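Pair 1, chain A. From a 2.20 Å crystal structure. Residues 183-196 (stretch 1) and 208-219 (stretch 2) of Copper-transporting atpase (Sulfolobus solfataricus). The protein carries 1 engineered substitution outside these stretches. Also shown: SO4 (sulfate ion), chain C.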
# COMPACT_ATOMS: atom_id res chain seq x y z
N SER A 183 -12.66 1.64 -4.47
CA SER A 183 -12.64 2.68 -3.46
C SER A 183 -12.71 2.03 -2.09
O SER A 183 -13.14 0.87 -1.96
CB SER A 183 -13.87 3.57 -3.60
OG SER A 183 -15.02 2.86 -3.16
N PRO A 184 -12.33 2.77 -1.05
CA PRO A 184 -12.42 2.22 0.30
C PRO A 184 -13.82 1.68 0.54
O PRO A 184 -13.98 0.64 1.19
CB PRO A 184 -12.15 3.44 1.20
CG PRO A 184 -11.31 4.34 0.34
CD PRO A 184 -11.85 4.17 -1.05
N GLU A 185 -14.83 2.35 -0.03
CA GLU A 185 -16.22 1.95 0.17
C GLU A 185 -16.57 0.67 -0.58
O GLU A 185 -17.36 -0.14 -0.11
CB GLU A 185 -17.18 3.08 -0.21
CG GLU A 185 -17.11 4.28 0.74
CD GLU A 185 -15.76 4.99 0.73
OE1 GLU A 185 -15.08 4.97 -0.32
OE2 GLU A 185 -15.38 5.59 1.77
N ASP A 186 -15.98 0.50 -1.77
CA ASP A 186 -16.10 -0.76 -2.49
C ASP A 186 -15.55 -1.91 -1.66
O ASP A 186 -16.14 -2.98 -1.59
CB ASP A 186 -15.34 -0.69 -3.81
CG ASP A 186 -15.84 0.42 -4.71
OD1 ASP A 186 -16.89 1.00 -4.38
OD2 ASP A 186 -15.17 0.71 -5.72
N LYS A 187 -14.40 -1.70 -1.03
CA LYS A 187 -13.80 -2.76 -0.22
C LYS A 187 -14.72 -3.12 0.94
O LYS A 187 -14.98 -4.30 1.20
CB LYS A 187 -12.41 -2.36 0.29
CG LYS A 187 -11.43 -2.03 -0.82
CD LYS A 187 -10.09 -1.52 -0.29
CE LYS A 187 -9.24 -0.98 -1.43
NZ LYS A 187 -8.01 -0.29 -0.95
N VAL A 188 -15.24 -2.10 1.63
CA VAL A 188 -16.11 -2.34 2.77
C VAL A 188 -17.32 -3.19 2.38
O VAL A 188 -17.67 -4.15 3.07
CB VAL A 188 -16.54 -1.01 3.46
CG1 VAL A 188 -17.81 -0.45 2.83
CG2 VAL A 188 -16.75 -1.22 4.94
N ARG A 189 -17.95 -2.85 1.25
CA ARG A 189 -19.09 -3.61 0.75
C ARG A 189 -18.71 -5.06 0.40
O ARG A 189 -19.51 -5.98 0.57
CB ARG A 189 -19.72 -2.91 -0.46
CG ARG A 189 -20.60 -1.71 -0.10
CD ARG A 189 -21.01 -0.90 -1.33
NE ARG A 189 -22.16 -0.04 -1.05
CZ ARG A 189 -22.40 1.12 -1.65
NH1 ARG A 189 -21.57 1.57 -2.58
NH2 ARG A 189 -23.48 1.83 -1.32
N ILE A 190 -17.48 -5.27 -0.05
CA ILE A 190 -16.99 -6.61 -0.33
C ILE A 190 -16.86 -7.46 0.93
O ILE A 190 -17.27 -8.62 0.96
CB ILE A 190 -15.64 -6.56 -1.07
CG1 ILE A 190 -15.87 -6.12 -2.52
CG2 ILE A 190 -14.96 -7.92 -1.01
CD1 ILE A 190 -14.72 -6.44 -3.43
N ILE A 191 -16.30 -6.88 1.97
CA ILE A 191 -16.20 -7.55 3.25
C ILE A 191 -17.60 -7.93 3.73
O ILE A 191 -17.85 -9.09 4.06
CB ILE A 191 -15.52 -6.67 4.31
CG1 ILE A 191 -14.13 -6.24 3.85
CG2 ILE A 191 -15.47 -7.40 5.66
CD1 ILE A 191 -13.17 -7.39 3.62
N GLU A 192 -18.51 -6.96 3.78
CA GLU A 192 -19.85 -7.26 4.29
C GLU A 192 -20.51 -8.40 3.53
O GLU A 192 -21.14 -9.26 4.13
CB GLU A 192 -20.76 -6.04 4.28
CG GLU A 192 -22.17 -6.40 4.72
CD GLU A 192 -23.01 -5.19 5.11
OE1 GLU A 192 -23.54 -4.51 4.20
OE2 GLU A 192 -23.14 -4.95 6.33
N LYS A 193 -20.35 -8.40 2.20
CA LYS A 193 -20.90 -9.46 1.36
C LYS A 193 -20.29 -10.83 1.66
O LYS A 193 -21.01 -11.82 1.77
CB LYS A 193 -20.72 -9.12 -0.12
N LEU A 194 -18.97 -10.89 1.81
CA LEU A 194 -18.32 -12.14 2.21
C LEU A 194 -18.86 -12.65 3.55
O LEU A 194 -19.16 -13.84 3.70
CB LEU A 194 -16.80 -11.97 2.30
CG LEU A 194 -16.00 -12.20 1.01
CD1 LEU A 194 -16.56 -13.40 0.27
CD2 LEU A 194 -16.05 -10.99 0.11
N LYS A 195 -18.96 -11.75 4.52
CA LYS A 195 -19.53 -12.09 5.82
C LYS A 195 -21.01 -12.50 5.74
O LYS A 195 -21.43 -13.44 6.42
CB LYS A 195 -19.35 -10.92 6.80
CG LYS A 195 -17.89 -10.59 7.09
CD LYS A 195 -17.76 -9.43 8.06
CE LYS A 195 -18.32 -9.77 9.43
NZ LYS A 195 -18.21 -8.60 10.35
N GLN A 196 -21.78 -11.81 4.91
CA GLN A 196 -23.17 -12.18 4.66
C GLN A 196 -23.23 -13.60 4.08
O GLN A 196 -24.10 -14.40 4.43
CB GLN A 196 -23.86 -11.20 3.68
CG GLN A 196 -24.07 -9.78 4.20
CD GLN A 196 -24.67 -8.84 3.16
OE1 GLN A 196 -25.19 -9.28 2.13
NE2 GLN A 196 -24.59 -7.54 3.42
N VAL A 208 -5.24 2.49 7.26
CA VAL A 208 -5.82 3.81 7.05
C VAL A 208 -6.73 3.82 5.83
O VAL A 208 -7.95 3.86 5.97
CB VAL A 208 -4.72 4.88 6.90
N ASN A 209 -6.14 3.78 4.63
CA ASN A 209 -6.89 3.84 3.37
C ASN A 209 -7.95 2.73 3.24
O ASN A 209 -8.68 2.67 2.25
CB ASN A 209 -5.93 3.80 2.17
CG ASN A 209 -6.64 3.93 0.82
OD1 ASN A 209 -7.35 3.01 0.38
ND2 ASN A 209 -6.43 5.06 0.14
N ASP A 210 -8.03 1.87 4.25
CA ASP A 210 -8.96 0.75 4.22
C ASP A 210 -9.35 0.37 5.63
O ASP A 210 -9.63 -0.79 5.91
CB ASP A 210 -8.29 -0.45 3.56
CG ASP A 210 -6.97 -0.79 4.20
OD1 ASP A 210 -6.75 -0.35 5.35
OD2 ASP A 210 -6.14 -1.47 3.56
N ALA A 211 -9.37 1.36 6.51
CA ALA A 211 -9.68 1.15 7.92
C ALA A 211 -11.10 0.64 8.13
O ALA A 211 -11.36 -0.12 9.06
CB ALA A 211 -9.44 2.43 8.72
N ALA A 212 -12.03 1.06 7.28
CA ALA A 212 -13.41 0.62 7.44
C ALA A 212 -13.54 -0.85 7.08
O ALA A 212 -14.20 -1.61 7.79
CB ALA A 212 -14.34 1.47 6.59
N ALA A 213 -12.90 -1.26 5.99
CA ALA A 213 -12.89 -2.67 5.58
C ALA A 213 -12.33 -3.57 6.68
O ALA A 213 -12.88 -4.64 6.96
CB ALA A 213 -12.09 -2.84 4.30
N LEU A 214 -11.24 -3.13 7.30
CA LEU A 214 -10.62 -3.86 8.41
C LEU A 214 -11.57 -3.93 9.59
O LEU A 214 -11.74 -4.99 10.21
CB LEU A 214 -9.33 -3.15 8.85
CG LEU A 214 -8.21 -3.10 7.81
CD1 LEU A 214 -7.11 -2.13 8.22
CD2 LEU A 214 -7.65 -4.50 7.56
N ALA A 215 -12.18 -2.79 9.90
CA ALA A 215 -13.09 -2.71 11.04
C ALA A 215 -14.17 -3.78 10.93
O ALA A 215 -14.68 -4.26 11.94
CB ALA A 215 -13.70 -1.32 11.14
N LEU A 216 -14.52 -4.17 9.70
CA LEU A 216 -15.54 -5.20 9.50
C LEU A 216 -14.97 -6.61 9.37
O LEU A 216 -15.72 -7.58 9.39
CB LEU A 216 -16.38 -4.89 8.25
CG LEU A 216 -17.33 -3.69 8.31
CD1 LEU A 216 -18.16 -3.64 7.04
CD2 LEU A 216 -18.23 -3.79 9.53
N ALA A 217 -13.66 -6.73 9.20
CA ALA A 217 -13.08 -8.06 9.01
C ALA A 217 -13.36 -8.90 10.25
O ALA A 217 -13.40 -8.38 11.37
CB ALA A 217 -11.58 -7.96 8.76
N ASP A 218 -13.58 -10.19 10.07
CA ASP A 218 -13.69 -11.08 11.22
C ASP A 218 -12.43 -10.99 12.09
O ASP A 218 -12.52 -10.84 13.30
CB ASP A 218 -14.00 -12.51 10.77
CG ASP A 218 -15.45 -12.65 10.31
OD1 ASP A 218 -16.35 -12.39 11.13
OD2 ASP A 218 -15.67 -12.99 9.13
N VAL A 219 -11.27 -11.06 11.46
CA VAL A 219 -10.04 -10.69 12.15
C VAL A 219 -9.19 -9.83 11.24
O VAL A 219 -8.95 -10.16 10.08
CB VAL A 219 -9.26 -11.90 12.75
CG1 VAL A 219 -9.74 -13.20 12.14
CG2 VAL A 219 -7.73 -11.72 12.62
S SO4 C . -5.13 1.23 -2.54
O1 SO4 C . -6.54 1.47 -2.27
O2 SO4 C . -4.78 -0.14 -2.17
O3 SO4 C . -4.83 1.43 -3.96
O4 SO4 C . -4.34 2.18 -1.75

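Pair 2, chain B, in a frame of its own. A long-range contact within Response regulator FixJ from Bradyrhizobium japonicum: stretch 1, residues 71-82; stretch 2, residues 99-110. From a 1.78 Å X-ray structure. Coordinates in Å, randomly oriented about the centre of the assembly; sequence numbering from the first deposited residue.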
# COMPACT_ATOMS: atom_id res chain seq x y z
N LEU B 71 -1.01 3.87 19.26
CA LEU B 71 -0.93 3.27 17.93
C LEU B 71 -0.14 1.99 18.05
O LEU B 71 0.98 1.89 17.55
CB LEU B 71 -0.26 4.20 16.91
N ASP B 72 -0.71 1.00 18.74
CA ASP B 72 -0.03 -0.28 18.82
C ASP B 72 0.16 -0.84 17.41
O ASP B 72 -0.26 -0.23 16.42
CB ASP B 72 -0.81 -1.22 19.74
CG ASP B 72 -2.06 -1.79 19.10
OD1 ASP B 72 -2.40 -1.42 17.96
OD2 ASP B 72 -2.73 -2.63 19.76
N GLY B 73 0.76 -2.01 17.29
CA GLY B 73 1.03 -2.54 15.97
C GLY B 73 -0.22 -2.70 15.13
O GLY B 73 -0.21 -2.42 13.92
N ILE B 74 -1.32 -3.17 15.74
CA ILE B 74 -2.57 -3.36 15.01
C ILE B 74 -3.11 -2.02 14.54
O ILE B 74 -3.54 -1.88 13.39
CB ILE B 74 -3.60 -4.09 15.88
CG1 ILE B 74 -3.21 -5.56 16.05
CG2 ILE B 74 -5.01 -3.97 15.27
CD1 ILE B 74 -4.14 -6.29 17.01
N GLU B 75 -3.15 -1.03 15.43
CA GLU B 75 -3.78 0.24 15.09
C GLU B 75 -2.99 0.95 14.00
O GLU B 75 -3.57 1.48 13.03
CB GLU B 75 -3.93 1.12 16.34
CG GLU B 75 -4.80 2.40 16.15
CD GLU B 75 -6.24 2.14 15.67
OE1 GLU B 75 -7.15 1.94 16.52
OE2 GLU B 75 -6.47 2.15 14.43
N LEU B 76 -1.66 0.96 14.14
CA LEU B 76 -0.79 1.53 13.12
C LEU B 76 -1.10 0.92 11.76
O LEU B 76 -1.36 1.64 10.78
CB LEU B 76 0.66 1.29 13.50
CG LEU B 76 1.65 1.80 12.46
CD1 LEU B 76 1.51 3.28 12.35
CD2 LEU B 76 3.09 1.37 12.82
N LEU B 77 -1.11 -0.41 11.69
CA LEU B 77 -1.39 -1.08 10.42
C LEU B 77 -2.79 -0.75 9.91
O LEU B 77 -2.98 -0.48 8.71
CB LEU B 77 -1.21 -2.59 10.58
CG LEU B 77 0.11 -3.18 10.09
CD1 LEU B 77 0.18 -3.01 8.58
CD2 LEU B 77 1.30 -2.53 10.77
N LYS B 78 -3.80 -0.73 10.79
CA LYS B 78 -5.14 -0.37 10.33
C LYS B 78 -5.17 1.03 9.73
O LYS B 78 -5.75 1.23 8.65
CB LYS B 78 -6.15 -0.50 11.48
CG LYS B 78 -6.50 -1.96 11.73
CD LYS B 78 -7.68 -2.16 12.66
CE LYS B 78 -7.86 -3.64 13.00
NZ LYS B 78 -8.73 -3.88 14.19
N ARG B 79 -4.52 2.00 10.38
CA ARG B 79 -4.48 3.36 9.81
C ARG B 79 -3.68 3.41 8.51
O ARG B 79 -4.07 4.11 7.57
CB ARG B 79 -3.89 4.35 10.82
CG ARG B 79 -4.57 4.42 12.18
CD ARG B 79 -5.83 5.27 12.19
NE ARG B 79 -5.73 6.40 13.13
CZ ARG B 79 -5.87 6.30 14.45
NH1 ARG B 79 -6.12 5.12 15.02
NH2 ARG B 79 -5.76 7.37 15.23
N MET B 80 -2.54 2.71 8.44
CA MET B 80 -1.70 2.81 7.25
C MET B 80 -2.41 2.32 6.01
O MET B 80 -2.28 2.92 4.94
CB MET B 80 -0.38 2.06 7.47
CG MET B 80 0.41 2.79 8.49
SD MET B 80 1.15 4.24 7.66
CE MET B 80 2.52 3.50 6.72
N LYS B 81 -3.18 1.25 6.13
CA LYS B 81 -3.88 0.75 4.96
C LYS B 81 -5.14 1.56 4.69
O LYS B 81 -5.53 1.72 3.52
CB LYS B 81 -4.18 -0.74 5.13
CG LYS B 81 -5.01 -1.07 6.34
CD LYS B 81 -4.87 -2.55 6.69
CE LYS B 81 -5.47 -3.46 5.62
NZ LYS B 81 -4.97 -4.86 5.76
N ALA B 82 -5.75 2.14 5.73
CA ALA B 82 -6.79 3.13 5.49
C ALA B 82 -6.26 4.27 4.63
O ALA B 82 -6.97 4.76 3.75
CB ALA B 82 -7.34 3.66 6.82
N PRO B 99 2.75 -12.14 19.83
CA PRO B 99 1.42 -12.38 19.24
C PRO B 99 0.77 -11.12 18.69
O PRO B 99 0.01 -11.21 17.72
CB PRO B 99 0.61 -12.96 20.40
CG PRO B 99 1.69 -13.64 21.31
CD PRO B 99 2.84 -12.62 21.22
N LEU B 100 1.01 -9.97 19.31
CA LEU B 100 0.52 -8.71 18.75
C LEU B 100 1.22 -8.40 17.43
O LEU B 100 0.59 -8.00 16.44
CB LEU B 100 0.74 -7.61 19.77
CG LEU B 100 0.17 -6.21 19.54
CD1 LEU B 100 -1.27 -6.28 19.09
CD2 LEU B 100 0.30 -5.47 20.87
N ALA B 101 2.55 -8.58 17.41
CA ALA B 101 3.29 -8.50 16.16
C ALA B 101 2.71 -9.43 15.10
O ALA B 101 2.68 -9.08 13.91
CB ALA B 101 4.76 -8.85 16.40
N VAL B 102 2.26 -10.63 15.52
CA VAL B 102 1.66 -11.54 14.56
C VAL B 102 0.41 -10.91 13.94
O VAL B 102 0.18 -10.98 12.73
CB VAL B 102 1.34 -12.89 15.23
CG1 VAL B 102 0.54 -13.72 14.29
CG2 VAL B 102 2.64 -13.63 15.58
N GLU B 103 -0.43 -10.30 14.77
CA GLU B 103 -1.64 -9.67 14.25
C GLU B 103 -1.28 -8.58 13.24
O GLU B 103 -1.92 -8.44 12.19
CB GLU B 103 -2.46 -9.07 15.39
CG GLU B 103 -3.44 -9.96 16.06
CD GLU B 103 -4.48 -10.54 15.10
OE1 GLU B 103 -5.33 -9.78 14.59
OE2 GLU B 103 -4.42 -11.76 14.86
N ALA B 104 -0.23 -7.80 13.55
CA ALA B 104 0.20 -6.75 12.65
C ALA B 104 0.65 -7.31 11.32
O ALA B 104 0.38 -6.72 10.26
CB ALA B 104 1.35 -5.95 13.30
N MET B 105 1.36 -8.45 11.32
CA MET B 105 1.71 -9.00 10.03
C MET B 105 0.49 -9.51 9.27
O MET B 105 0.43 -9.40 8.04
CB MET B 105 2.77 -10.10 10.12
CG MET B 105 4.12 -9.60 10.68
SD MET B 105 5.27 -10.96 10.70
CE MET B 105 5.55 -11.20 8.93
N LYS B 106 -0.50 -10.05 9.99
CA LYS B 106 -1.71 -10.47 9.27
C LYS B 106 -2.39 -9.28 8.63
O LYS B 106 -2.99 -9.40 7.56
CB LYS B 106 -2.65 -11.21 10.21
CG LYS B 106 -2.20 -12.65 10.44
CD LYS B 106 -2.76 -13.28 11.73
CE LYS B 106 -4.25 -13.04 11.94
NZ LYS B 106 -4.90 -14.20 12.66
N LEU B 107 -2.28 -8.10 9.25
CA LEU B 107 -2.83 -6.87 8.69
C LEU B 107 -1.91 -6.22 7.65
O LEU B 107 -2.33 -5.23 7.03
CB LEU B 107 -3.13 -5.86 9.80
CG LEU B 107 -4.15 -6.24 10.88
CD1 LEU B 107 -4.01 -5.37 12.11
CD2 LEU B 107 -5.58 -6.15 10.33
N GLY B 108 -0.70 -6.73 7.46
CA GLY B 108 0.11 -6.22 6.37
C GLY B 108 1.55 -5.85 6.72
O GLY B 108 2.34 -5.58 5.81
N ALA B 109 1.91 -5.85 7.99
CA ALA B 109 3.32 -5.58 8.31
C ALA B 109 4.21 -6.62 7.62
O ALA B 109 3.84 -7.80 7.50
CB ALA B 109 3.55 -5.61 9.82
N VAL B 110 5.40 -6.18 7.19
CA VAL B 110 6.26 -7.06 6.41
C VAL B 110 6.96 -8.10 7.29
O VAL B 110 7.05 -9.30 6.93
CB VAL B 110 7.27 -6.18 5.63
CG1 VAL B 110 8.43 -7.02 5.07
CG2 VAL B 110 6.52 -5.39 4.53

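The sharpest difference between the two pairs lies one residue before the point where the backbones come nearest. In pair 1 the position facing A213(A) is K187(A), whose CB sits 4.1 Å from the CB of A213(A) and whose extended chain runs on along the second stretch, so that its NZ donates a hydrogen bond to O1 of a sulfate ion at 2.6 Å. In pair 2 the matching residue is G73(B), which has no side chain; its carbonyl O lies 3.9 Å from the CB of A104(B), the counterpart of A213(A). An ideal CB on G73(B) would fall 3.5 Å from that same CB, a tight fit, whereas pair 1 accommodates a lysine at slightly greater separation.

Around this point the backbones are nearly identical. Fourteen central residues superpose with an RMSD of 0.4 Å, and in each pair two helices run almost parallel, at 12° in pair 1 and 11° in pair 2, with axes approaching to 8.1 and 8.4 Å. Such close packing is helped by a small residue, and both second stretches place alanine at A213(A) and A104(B).

Large apolar side chains fill the space around that alanine. I191(A) and L77(B) coincide, their side-chain centres 0.3 Å apart despite different branching. CG2 of I191(A) packs 3.7 Å from CB of L216(A); in pair 2, CB of L77(B) lies 3.9 Å from CB of L107(B), the match of L216(A). One turn earlier, V188(A) and I74(B) meet the same leucine: CG2 of V188(A) approaches CD1 of L216(A) at 3.5 Å, and CG2 of I74(B) approaches CD1 of L107(B) at 3.6 Å. The longer isoleucine also extends its CD1 to within 3.6 Å of CB of E103(B) and 3.5 Å of CD1 of L100(B). Valine has no such atom, and its CG2 instead rests 4.0 Å from CB of A212(A), the counterpart of E103(B).

At the far end the solutions converge again. NZ of K195(A) donates a hydrogen bond to O of L216(A) at 2.9 Å, and NZ of K81(B) donates one to O of L107(B) at 3.0 Å. The rotamers differ, with chi1 m in K195(A) and p in K81(B), yet both ammonium groups reach the equivalent carbonyl. The next residue diverges: A217(A) matches G108(B), which has positive phi in a Schellman motif; at its backbone angles a CB would be jammed against the carbonyl O of L107(B), which by itself calls for glycine. The general principle is that a shared backbone fixes the positions to be filled, while side chains of different size and conformation can fill them.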